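PDB 3MKL: HTH-type transcriptional regulator gadX from Escherichia coli, which activates transcription of acid-resistance genes such as gadA, gadB and gadC, can repress gadW under some conditions, and binds DNA through its AraC/XylS-type domain. Local coordinates for residues K75-A78 with V79-Y83; N17-I20 with A21-W24; Q53-T56 with E57-Q61. All coordinates share one frame; numbering follows the deposited sequence.

Contact 1. Residues K75-A78 with V79-Y83; sequences KRVA and VSCGY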
ATOM      1  N   LYS A  75     -14.830   1.612  -6.492  1.00 44.01           N
ATOM      2  CA  LYS A  75     -15.073   2.442  -5.300  1.00 46.37           C
ATOM      3  C   LYS A  75     -14.833   1.692  -3.984  1.00 47.14           C
ATOM      4  O   LYS A  75     -14.203   2.210  -3.072  1.00 47.14           O
ATOM      5  CB  LYS A  75     -16.521   2.966  -5.337  1.00 50.38           C
ATOM      6  CG  LYS A  75     -16.731   4.319  -4.657  1.00 54.14           C
ATOM      7  CD  LYS A  75     -17.890   5.085  -5.312  1.00 59.53           C
ATOM      8  CE  LYS A  75     -19.163   5.052  -4.461  1.00 67.08           C
ATOM      9  NZ  LYS A  75     -19.001   5.831  -3.188  1.00 70.43           N
ATOM     10  N   ARG A  76     -15.341   0.469  -3.915  1.00 48.38           N
ATOM     11  CA  ARG A  76     -15.209  -0.409  -2.764  1.00 50.42           C
ATOM     12  C   ARG A  76     -13.764  -0.846  -2.569  1.00 46.80           C
ATOM     13  O   ARG A  76     -13.271  -0.902  -1.445  1.00 47.45           O
ATOM     14  CB  ARG A  76     -16.111  -1.636  -2.976  1.00 53.75           C
ATOM     15  CG  ARG A  76     -15.507  -2.995  -2.588  1.00 56.35           C
ATOM     16  CD  ARG A  76     -15.592  -3.264  -1.080  1.00 62.18           C
ATOM     17  NE  ARG A  76     -16.746  -2.616  -0.435  1.00 69.21           N
ATOM     18  CZ  ARG A  76     -18.024  -2.931  -0.652  1.00 73.02           C
ATOM     19  NH1 ARG A  76     -18.982  -2.283  -0.005  1.00 77.72           N
ATOM     20  NH2 ARG A  76     -18.350  -3.878  -1.521  1.00 74.04           N
ATOM     21  N   VAL A  77     -13.095  -1.174  -3.669  1.00 43.40           N
ATOM     22  CA  VAL A  77     -11.717  -1.605  -3.602  1.00 39.86           C
ATOM     23  C   VAL A  77     -10.859  -0.488  -2.999  1.00 37.46           C
ATOM     24  O   VAL A  77     -10.037  -0.732  -2.120  1.00 37.27           O
ATOM     25  CB  VAL A  77     -11.181  -2.016  -4.986  1.00 38.24           C
ATOM     26  CG1 VAL A  77      -9.743  -2.533  -4.859  1.00 37.25           C
ATOM     27  CG2 VAL A  77     -12.058  -3.084  -5.602  1.00 39.50           C
ATOM     28  N   ALA A  78     -11.073   0.733  -3.453  1.00 36.19           N
ATOM     29  CA  ALA A  78     -10.241   1.848  -3.047  1.00 34.99           C
ATOM     30  C   ALA A  78     -10.356   2.041  -1.546  1.00 36.54           C
ATOM     31  O   ALA A  78      -9.355   2.193  -0.856  1.00 35.50           O
ATOM     32  CB  ALA A  78     -10.651   3.118  -3.794  1.00 34.67           C
ATOM     33  N   VAL A  79     -11.589   2.014  -1.045  1.00 39.91           N
ATOM     34  CA  VAL A  79     -11.859   2.227   0.386  1.00 42.59           C
ATOM     35  C   VAL A  79     -11.229   1.116   1.216  1.00 42.60           C
ATOM     36  O   VAL A  79     -10.684   1.382   2.289  1.00 43.08           O
ATOM     37  CB  VAL A  79     -13.397   2.361   0.695  1.00 47.05           C
ATOM     38  CG1 VAL A  79     -13.640   2.535   2.178  1.00 50.12           C
ATOM     39  CG2 VAL A  79     -14.011   3.542  -0.086  1.00 47.56           C
ATOM     40  N   SER A  80     -11.285  -0.109   0.701  1.00 42.52           N
ATOM     41  CA  SER A  80     -10.712  -1.260   1.392  1.00 44.70           C
ATOM     42  C   SER A  80      -9.174  -1.234   1.439  1.00 42.45           C
ATOM     43  O   SER A  80      -8.565  -1.895   2.298  1.00 43.49           O
ATOM     44  CB  SER A  80     -11.179  -2.569   0.754  1.00 45.72           C
ATOM     45  OG  SER A  80     -12.575  -2.583   0.527  1.00 49.51           O
ATOM     46  N   CYS A  81      -8.564  -0.486   0.514  1.00 40.50           N
ATOM     47  CA  CYS A  81      -7.105  -0.301   0.451  1.00 39.58           C
ATOM     48  C   CYS A  81      -6.628   0.995   1.134  1.00 39.84           C
ATOM     49  O   CYS A  81      -5.432   1.269   1.170  1.00 38.23           O
ATOM     50  CB  CYS A  81      -6.631  -0.293  -0.996  1.00 37.31           C
ATOM     51  SG  CYS A  81      -6.989  -1.796  -1.907  1.00 40.07           S
ATOM     52  N   GLY A  82      -7.572   1.790   1.638  1.00 42.60           N
ATOM     53  CA  GLY A  82      -7.267   2.949   2.451  1.00 44.13           C
ATOM     54  C   GLY A  82      -7.288   4.265   1.718  1.00 44.71           C
ATOM     55  O   GLY A  82      -6.850   5.275   2.265  1.00 45.70           O
ATOM     56  N   TYR A  83      -7.806   4.261   0.489  1.00 36.12           N
ATOM     57  CA  TYR A  83      -7.936   5.477  -0.306  1.00 35.63           C
ATOM     58  C   TYR A  83      -9.289   6.137  -0.082  1.00 39.04           C
ATOM     59  O   TYR A  83     -10.328   5.465   0.022  1.00 40.45           O
ATOM     60  CB  TYR A  83      -7.700   5.187  -1.789  1.00 32.50           C
ATOM     61  CG  TYR A  83      -6.286   4.743  -2.067  1.00 31.12           C
ATOM     62  CD1 TYR A  83      -5.243   5.670  -2.149  1.00 32.83           C
ATOM     63  CD2 TYR A  83      -5.981   3.392  -2.222  1.00 30.72           C
ATOM     64  CE1 TYR A  83      -3.912   5.250  -2.393  1.00 31.04           C
ATOM     65  CE2 TYR A  83      -4.671   2.962  -2.442  1.00 28.05           C
ATOM     66  CZ  TYR A  83      -3.651   3.897  -2.531  1.00 29.97           C
ATOM     67  OH  TYR A  83      -2.381   3.461  -2.756  1.00 32.45           O
TER
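The backbone from Lys75 to Ser80 is the body of helix 74-80: Ser80 N donates to Arg76 O (3.0 Å), the bond of Val79 N to Lys75 O is weak, and Cys81 N is shared weakly between Val77 O, four residues back, and Ala78 O, three back. Among the side chains, Ser80 adds a bond of its own to this last turn. With chi1 at -47°, OG lies beside its own backbone N and folds back to donate to Arg76 O at 2.7 Å. The hydroxyl stands 35° out of the carbonyl plane and approaches from the face opposite Ser80 N, and one oxygen is thereby gripped by two donors of a single residue. The bent chain of Arg76 passes close by, its CD lying 3.5 Å from Ser80 OG, and the guanidinium turns an edge to the same hydroxyl. The helix closes in a Schellman motif. Gly82 takes a positive phi of 99°, its N donates to Val79 O, and Tyr83 N reaches back to Ala78 O at 2.9 Å. This helix is probably the first of the second helix-turn-helix of an AraC/XylS-type domain, and the Schellman turn leads the chain on towards helix 86-97. Beyond the cap Tyr83 rests its CB on Ala78 CB (4.1 Å), with Ala78 O at the edge of its ring. Val77 CG1, anti to the backbone N, points along the helix to Cys81 SG at 4.1 Å, a sparse apolar pairing. Both side chains lie against helix 51-67, Val77 on Leu66 and Cys81 on Ala63, while Val77 and Ala78 also touch Phe89 of helix 86-97. On the exposed side Val79 sets CG2 over Lys75 O, 3.3 Å away.

Contact 2. Residues N17-I20 with A21-W24; sequences NNNI and AHEW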
ATOM      1  N   ASN A  17       0.704  -4.626   6.143  1.00 34.18           N
ATOM      2  CA  ASN A  17      -0.244  -5.671   5.706  1.00 37.91           C
ATOM      3  C   ASN A  17      -1.139  -6.251   6.796  1.00 40.61           C
ATOM      4  O   ASN A  17      -2.117  -6.950   6.491  1.00 43.50           O
ATOM      5  CB  ASN A  17       0.468  -6.792   4.948  1.00 38.74           C
ATOM      6  CG  ASN A  17       0.838  -6.380   3.546  1.00 38.06           C
ATOM      7  OD1 ASN A  17       0.099  -5.620   2.907  1.00 36.69           O
ATOM      8  ND2 ASN A  17       2.000  -6.855   3.058  1.00 35.80           N
ATOM      9  N   ASN A  18      -0.814  -5.962   8.054  1.00 40.54           N
ATOM     10  CA  ASN A  18      -1.664  -6.342   9.170  1.00 42.74           C
ATOM     11  C   ASN A  18      -2.954  -5.528   9.213  1.00 43.20           C
ATOM     12  O   ASN A  18      -3.958  -5.985   9.753  1.00 45.56           O
ATOM     13  CB  ASN A  18      -0.906  -6.205  10.493  1.00 42.64           C
ATOM     14  CG  ASN A  18      -0.032  -7.431  10.811  1.00 46.09           C
ATOM     15  OD1 ASN A  18       0.120  -8.344   9.988  1.00 49.99           O
ATOM     16  ND2 ASN A  18       0.553  -7.442  12.013  1.00 47.10           N
ATOM     17  N   ASN A  19      -2.910  -4.329   8.629  1.00 41.11           N
ATOM     18  CA  ASN A  19      -4.043  -3.410   8.563  1.00 41.03           C
ATOM     19  C   ASN A  19      -3.769  -2.405   7.454  1.00 39.23           C
ATOM     20  O   ASN A  19      -3.190  -1.323   7.684  1.00 37.19           O
ATOM     21  CB  ASN A  19      -4.236  -2.695   9.903  1.00 41.01           C
ATOM     22  CG  ASN A  19      -5.546  -1.912   9.979  1.00 43.18           C
ATOM     23  OD1 ASN A  19      -6.283  -1.787   8.995  1.00 45.72           O
ATOM     24  ND2 ASN A  19      -5.836  -1.369  11.164  1.00 44.69           N
ATOM     25  N   ILE A  20      -4.160  -2.783   6.243  1.00 39.45           N
ATOM     26  CA  ILE A  20      -3.764  -2.056   5.035  1.00 37.76           C
ATOM     27  C   ILE A  20      -4.409  -0.669   4.954  1.00 37.29           C
ATOM     28  O   ILE A  20      -3.728   0.302   4.622  1.00 35.57           O
ATOM     29  CB  ILE A  20      -4.046  -2.886   3.728  1.00 39.76           C
ATOM     30  CG1 ILE A  20      -3.139  -2.429   2.577  1.00 38.76           C
ATOM     31  CG2 ILE A  20      -5.520  -2.819   3.319  1.00 42.15           C
ATOM     32  CD1 ILE A  20      -1.781  -3.093   2.562  1.00 37.87           C
ATOM     33  N   ALA A  21      -5.699  -0.583   5.298  1.00 38.15           N
ATOM     34  CA  ALA A  21      -6.459   0.665   5.201  1.00 39.05           C
ATOM     35  C   ALA A  21      -6.052   1.716   6.227  1.00 37.80           C
ATOM     36  O   ALA A  21      -6.407   2.884   6.088  1.00 37.95           O
ATOM     37  CB  ALA A  21      -7.991   0.400   5.263  1.00 41.84           C
ATOM     38  N   HIS A  22      -5.282   1.311   7.238  1.00 37.53           N
ATOM     39  CA  HIS A  22      -4.857   2.237   8.298  1.00 37.45           C
ATOM     40  C   HIS A  22      -4.096   3.430   7.751  1.00 36.45           C
ATOM     41  O   HIS A  22      -3.299   3.326   6.815  1.00 35.22           O
ATOM     42  CB  HIS A  22      -3.996   1.540   9.365  1.00 36.57           C
ATOM     43  CG  HIS A  22      -3.850   2.320  10.644  1.00 37.64           C
ATOM     44  ND1 HIS A  22      -4.906   2.556  11.506  1.00 41.55           N
ATOM     45  CD2 HIS A  22      -2.764   2.894  11.221  1.00 37.07           C
ATOM     46  CE1 HIS A  22      -4.475   3.252  12.547  1.00 41.03           C
ATOM     47  NE2 HIS A  22      -3.181   3.474  12.395  1.00 37.54           N
ATOM     48  N   GLU A  23      -4.356   4.563   8.374  1.00 37.49           N
ATOM     49  CA  GLU A  23      -3.612   5.781   8.158  1.00 37.26           C
ATOM     50  C   GLU A  23      -2.129   5.664   8.582  1.00 34.34           C
ATOM     51  O   GLU A  23      -1.699   6.229   9.590  1.00 34.08           O
ATOM     52  CB  GLU A  23      -4.320   6.899   8.926  1.00 39.59           C
ATOM     53  CG  GLU A  23      -4.200   8.241   8.271  1.00 43.46           C
ATOM     54  CD  GLU A  23      -4.224   8.104   6.768  1.00 45.71           C
ATOM     55  OE1 GLU A  23      -5.341   8.017   6.202  1.00 46.28           O
ATOM     56  OE2 GLU A  23      -3.108   8.063   6.176  1.00 45.10           O
ATOM     57  N   TRP A  24      -1.325   4.943   7.805  1.00 32.39           N
ATOM     58  CA  TRP A  24       0.057   4.716   8.242  1.00 29.88           C
ATOM     59  C   TRP A  24       0.915   5.959   8.030  1.00 29.69           C
ATOM     60  O   TRP A  24       0.853   6.596   6.982  1.00 30.06           O
ATOM     61  CB  TRP A  24       0.652   3.513   7.531  1.00 28.40           C
ATOM     62  CG  TRP A  24       0.098   2.208   8.013  1.00 28.73           C
ATOM     63  CD1 TRP A  24      -0.676   1.324   7.299  1.00 27.51           C
ATOM     64  CD2 TRP A  24       0.291   1.613   9.313  1.00 28.16           C
ATOM     65  NE1 TRP A  24      -0.987   0.221   8.083  1.00 28.47           N
ATOM     66  CE2 TRP A  24      -0.405   0.373   9.316  1.00 28.39           C
ATOM     67  CE3 TRP A  24       0.971   2.017  10.478  1.00 27.21           C
ATOM     68  CZ2 TRP A  24      -0.433  -0.473  10.435  1.00 29.89           C
ATOM     69  CZ3 TRP A  24       0.952   1.176  11.592  1.00 27.56           C
ATOM     70  CH2 TRP A  24       0.248  -0.060  11.561  1.00 29.42           C
TER
HETATM   71  O   HOH W   1      -7.198  -2.983   6.697  1.00 46.33           O
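Trp24 lays the pyrrole end of its indole against the backbone of Asn19, where NE1 donates to Asn19 O at 2.7 Å. The bond is moderately bent, 148° at the hydrogen, and the oxygen sits near the ring edge but somewhat out of its plane. The only N-H of a largely buried indole is thus paired with a carbonyl of the loop itself. CG stands beside the backbone N of Trp24 (chi1 -73°), which directs the indole toward Asn19. Asn19 O also receives His22 N, but over a long, weak bond of 3.4 Å, so the same oxygen faces two donors from the returning chain. His22 covers part of the tryptophan: its CD2 stands 3.7 Å above the indole plane, over the ring centre. The imidazole in turn crosses the amide of Asn19 at a slant, the two planes 42° apart, with Asn19 CG 3.8 Å from His22 CB. Asn19 OD1 accepts from a water at 2.7 Å; that water accepts from Ala21 N in turn, and so bridges a side chain to the backbone two residues on. Before Trp24 the chain makes an inverse gamma turn centred on Glu23, closed by a weak bond from Trp24 N to His22 O. The whole is an irregular connection from helix 8-17 into helix 26-32, probably the first helix of the first helix-turn-helix of the AraC/XylS-type domain. Trp24 packs between these two helices, touching Val15 and Ile16 of the one and Ile29 and Glu32 of the other. Helix 51-67 also packs on the loop: Leu55 meets Trp24, Cys58 meets Ile20, and Arg59 NH1 donates to Ile20 O.

Contact 3. Residues Q53-T56 with E57-Q61; sequences QLLT and ECRMQ
Leu55 and Arg59, one turn apart, form the close-packed side of this helical segment. Leu55 CD1 sits 3.7 Å above the guanidinium plane, over its centre, while CD2 comes within 3.6 Å of Arg59 NH2. Arg59 runs extended from CG to NE, which carries its flat group across the leucine, one face on CD1; NH1 is bonded to Ile20 O, and the charge meets Tyr83 in a cation-pi contact. Beneath them the helix is regular, with Arg59 N to Leu55 O at 2.9 Å and in the carbonyl plane. The more open side is looser and more polar. Glu57 holds CG beside its backbone N (chi1 -77°), which sends the chain, slightly bent further out, back along the helix past Gln53 O, 3.2 Å from Glu57 CD; OE1 then brushes Leu54 CD2 at 3.6 Å and forms a long, weak ion pair with Arg9. Gln53 leads its amide away, where OE1 takes a weak bond from Thr49 OG1. Helix 51-67, the long linker between the two helix-turn-helix units of AraC-type domains, carries all of these residues: Leu54, Leu55 and Cys58 face helix 8-17, whereas Thr56, Glu57 and selenomethionine Met60 touch helix 86-97.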
ATOM      1  N   GLN A  53       6.388   4.751  -0.156  1.00 37.45           N
ATOM      2  CA  GLN A  53       6.501   3.906  -1.331  1.00 37.08           C
ATOM      3  C   GLN A  53       6.041   2.521  -0.979  1.00 35.42           C
ATOM      4  O   GLN A  53       5.302   1.898  -1.741  1.00 35.10           O
ATOM      5  CB  GLN A  53       7.922   3.907  -1.902  1.00 39.89           C
ATOM      6  CG  GLN A  53       8.157   5.140  -2.768  1.00 41.71           C
ATOM      7  CD  GLN A  53       9.577   5.292  -3.266  1.00 45.95           C
ATOM      8  OE1 GLN A  53      10.510   4.699  -2.722  1.00 45.54           O
ATOM      9  NE2 GLN A  53       9.750   6.117  -4.311  1.00 49.66           N
ATOM     10  N   LEU A  54       6.463   2.053   0.188  1.00 34.27           N
ATOM     11  CA  LEU A  54       6.094   0.722   0.650  1.00 33.63           C
ATOM     12  C   LEU A  54       4.591   0.629   0.884  1.00 31.70           C
ATOM     13  O   LEU A  54       3.974  -0.359   0.523  1.00 31.74           O
ATOM     14  CB  LEU A  54       6.889   0.351   1.899  1.00 33.42           C
ATOM     15  CG  LEU A  54       8.393   0.149   1.642  1.00 35.88           C
ATOM     16  CD1 LEU A  54       9.104  -0.175   2.936  1.00 34.02           C
ATOM     17  CD2 LEU A  54       8.670  -0.946   0.573  1.00 38.27           C
ATOM     18  N   LEU A  55       4.017   1.668   1.483  1.00 30.72           N
ATOM     19  CA  LEU A  55       2.570   1.751   1.669  1.00 30.61           C
ATOM     20  C   LEU A  55       1.837   1.517   0.349  1.00 30.40           C
ATOM     21  O   LEU A  55       0.985   0.611   0.236  1.00 30.47           O
ATOM     22  CB  LEU A  55       2.168   3.093   2.301  1.00 30.37           C
ATOM     23  CG  LEU A  55       0.754   3.273   2.877  1.00 32.69           C
ATOM     24  CD1 LEU A  55       0.346   2.098   3.774  1.00 32.37           C
ATOM     25  CD2 LEU A  55       0.632   4.607   3.666  1.00 33.06           C
ATOM     26  N   THR A  56       2.194   2.322  -0.652  1.00 30.38           N
ATOM     27  CA  THR A  56       1.568   2.256  -1.965  1.00 30.68           C
ATOM     28  C   THR A  56       1.669   0.851  -2.542  1.00 31.07           C
ATOM     29  O   THR A  56       0.685   0.298  -2.994  1.00 31.22           O
ATOM     30  CB  THR A  56       2.176   3.316  -2.930  1.00 31.74           C
ATOM     31  OG1 THR A  56       1.735   4.622  -2.520  1.00 32.23           O
ATOM     32  CG2 THR A  56       1.779   3.069  -4.366  1.00 30.29           C
ATOM     33  N   GLU A  57       2.857   0.276  -2.495  1.00 32.43           N
ATOM     34  CA  GLU A  57       3.095  -1.035  -3.062  1.00 34.83           C
ATOM     35  C   GLU A  57       2.238  -2.120  -2.403  1.00 34.18           C
ATOM     36  O   GLU A  57       1.635  -2.943  -3.085  1.00 34.99           O
ATOM     37  CB  GLU A  57       4.586  -1.348  -2.995  1.00 37.24           C
ATOM     38  CG  GLU A  57       5.364  -0.599  -4.091  1.00 42.21           C
ATOM     39  CD  GLU A  57       6.780  -0.183  -3.697  1.00 46.68           C
ATOM     40  OE1 GLU A  57       7.402  -0.822  -2.813  1.00 49.08           O
ATOM     41  OE2 GLU A  57       7.282   0.780  -4.309  1.00 49.33           O
ATOM     42  N   CYS A  58       2.168  -2.079  -1.074  1.00 33.28           N
ATOM     43  CA  CYS A  58       1.284  -2.936  -0.302  1.00 33.69           C
ATOM     44  C   CYS A  58      -0.172  -2.740  -0.738  1.00 33.19           C
ATOM     45  O   CYS A  58      -0.928  -3.687  -0.878  1.00 34.32           O
ATOM     46  CB  CYS A  58       1.427  -2.599   1.181  1.00 33.58           C
ATOM     47  SG  CYS A  58       2.966  -3.152   1.932  1.00 36.60           S
ATOM     48  N   ARG A  59      -0.562  -1.497  -0.958  1.00 31.34           N
ATOM     49  CA  ARG A  59      -1.934  -1.242  -1.315  1.00 31.67           C
ATOM     50  C   ARG A  59      -2.248  -1.721  -2.741  1.00 32.64           C
ATOM     51  O   ARG A  59      -3.340  -2.242  -2.989  1.00 33.51           O
ATOM     52  CB  ARG A  59      -2.291   0.238  -1.111  1.00 30.24           C
ATOM     53  CG  ARG A  59      -2.393   0.591   0.338  1.00 30.20           C
ATOM     54  CD  ARG A  59      -2.562   2.074   0.594  1.00 29.12           C
ATOM     55  NE  ARG A  59      -3.014   2.220   1.966  1.00 33.12           N
ATOM     56  CZ  ARG A  59      -3.025   3.351   2.651  1.00 32.51           C
ATOM     57  NH1 ARG A  59      -3.471   3.340   3.887  1.00 34.35           N
ATOM     58  NH2 ARG A  59      -2.609   4.478   2.099  1.00 32.83           N
HETATM   59  N   MSE A  60      -1.308  -1.565  -3.674  1.00 32.72           N
HETATM   60  CA  MSE A  60      -1.532  -2.099  -5.027  1.00 33.83           C
HETATM   61  C   MSE A  60      -1.605  -3.612  -5.018  1.00 35.82           C
HETATM   62  O   MSE A  60      -2.354  -4.207  -5.793  1.00 36.57           O
HETATM   63  CB  MSE A  60      -0.478  -1.620  -6.028  1.00 34.48           C
HETATM   64  CG  MSE A  60      -0.468  -0.137  -6.257  1.00 32.92           C
HETATM   65 SE   MSE A  60      -2.164   0.592  -6.857  1.00 32.65          SE
HETATM   66  CE  MSE A  60      -2.978   1.219  -5.228  1.00 30.88           C
ATOM     67  N   GLN A  61      -0.836  -4.233  -4.135  1.00 37.35           N
ATOM     68  CA  GLN A  61      -0.820  -5.681  -4.063  1.00 41.12           C
ATOM     69  C   GLN A  61      -2.161  -6.205  -3.550  1.00 41.57           C
ATOM     70  O   GLN A  61      -2.652  -7.241  -4.029  1.00 44.31           O
ATOM     71  CB  GLN A  61       0.361  -6.159  -3.215  1.00 43.18           C
ATOM     72  CG  GLN A  61       1.710  -6.040  -3.959  1.00 47.23           C
ATOM     73  CD  GLN A  61       2.914  -6.495  -3.134  1.00 51.63           C
ATOM     74  OE1 GLN A  61       2.959  -6.319  -1.924  1.00 53.42           O
ATOM     75  NE2 GLN A  61       3.897  -7.072  -3.799  1.00 57.09           N
TER

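In the fold
The three contacts illustrate how local structure changes with its place in an all-helical domain. Contact 3 is the buried one, near the centre of the chain, where regular helix bonds run beneath a leucine packed on the face of a buried guanidinium. Contacts 1 and 2 are partly buried: one ends a helix in a glycine-centred Schellman cap, the other is a loop organised round an indole N-H and a water. Arg59 ties them together, its NH1 near the carbonyls of contact 2 and its NE 2.7 Å from Cys81 O of contact 1. Contacts 1 and 2 also meet directly, Ser80 O lying 3.3 Å from Ile20 CG2, so both halves of the domain converge beside the linker helix.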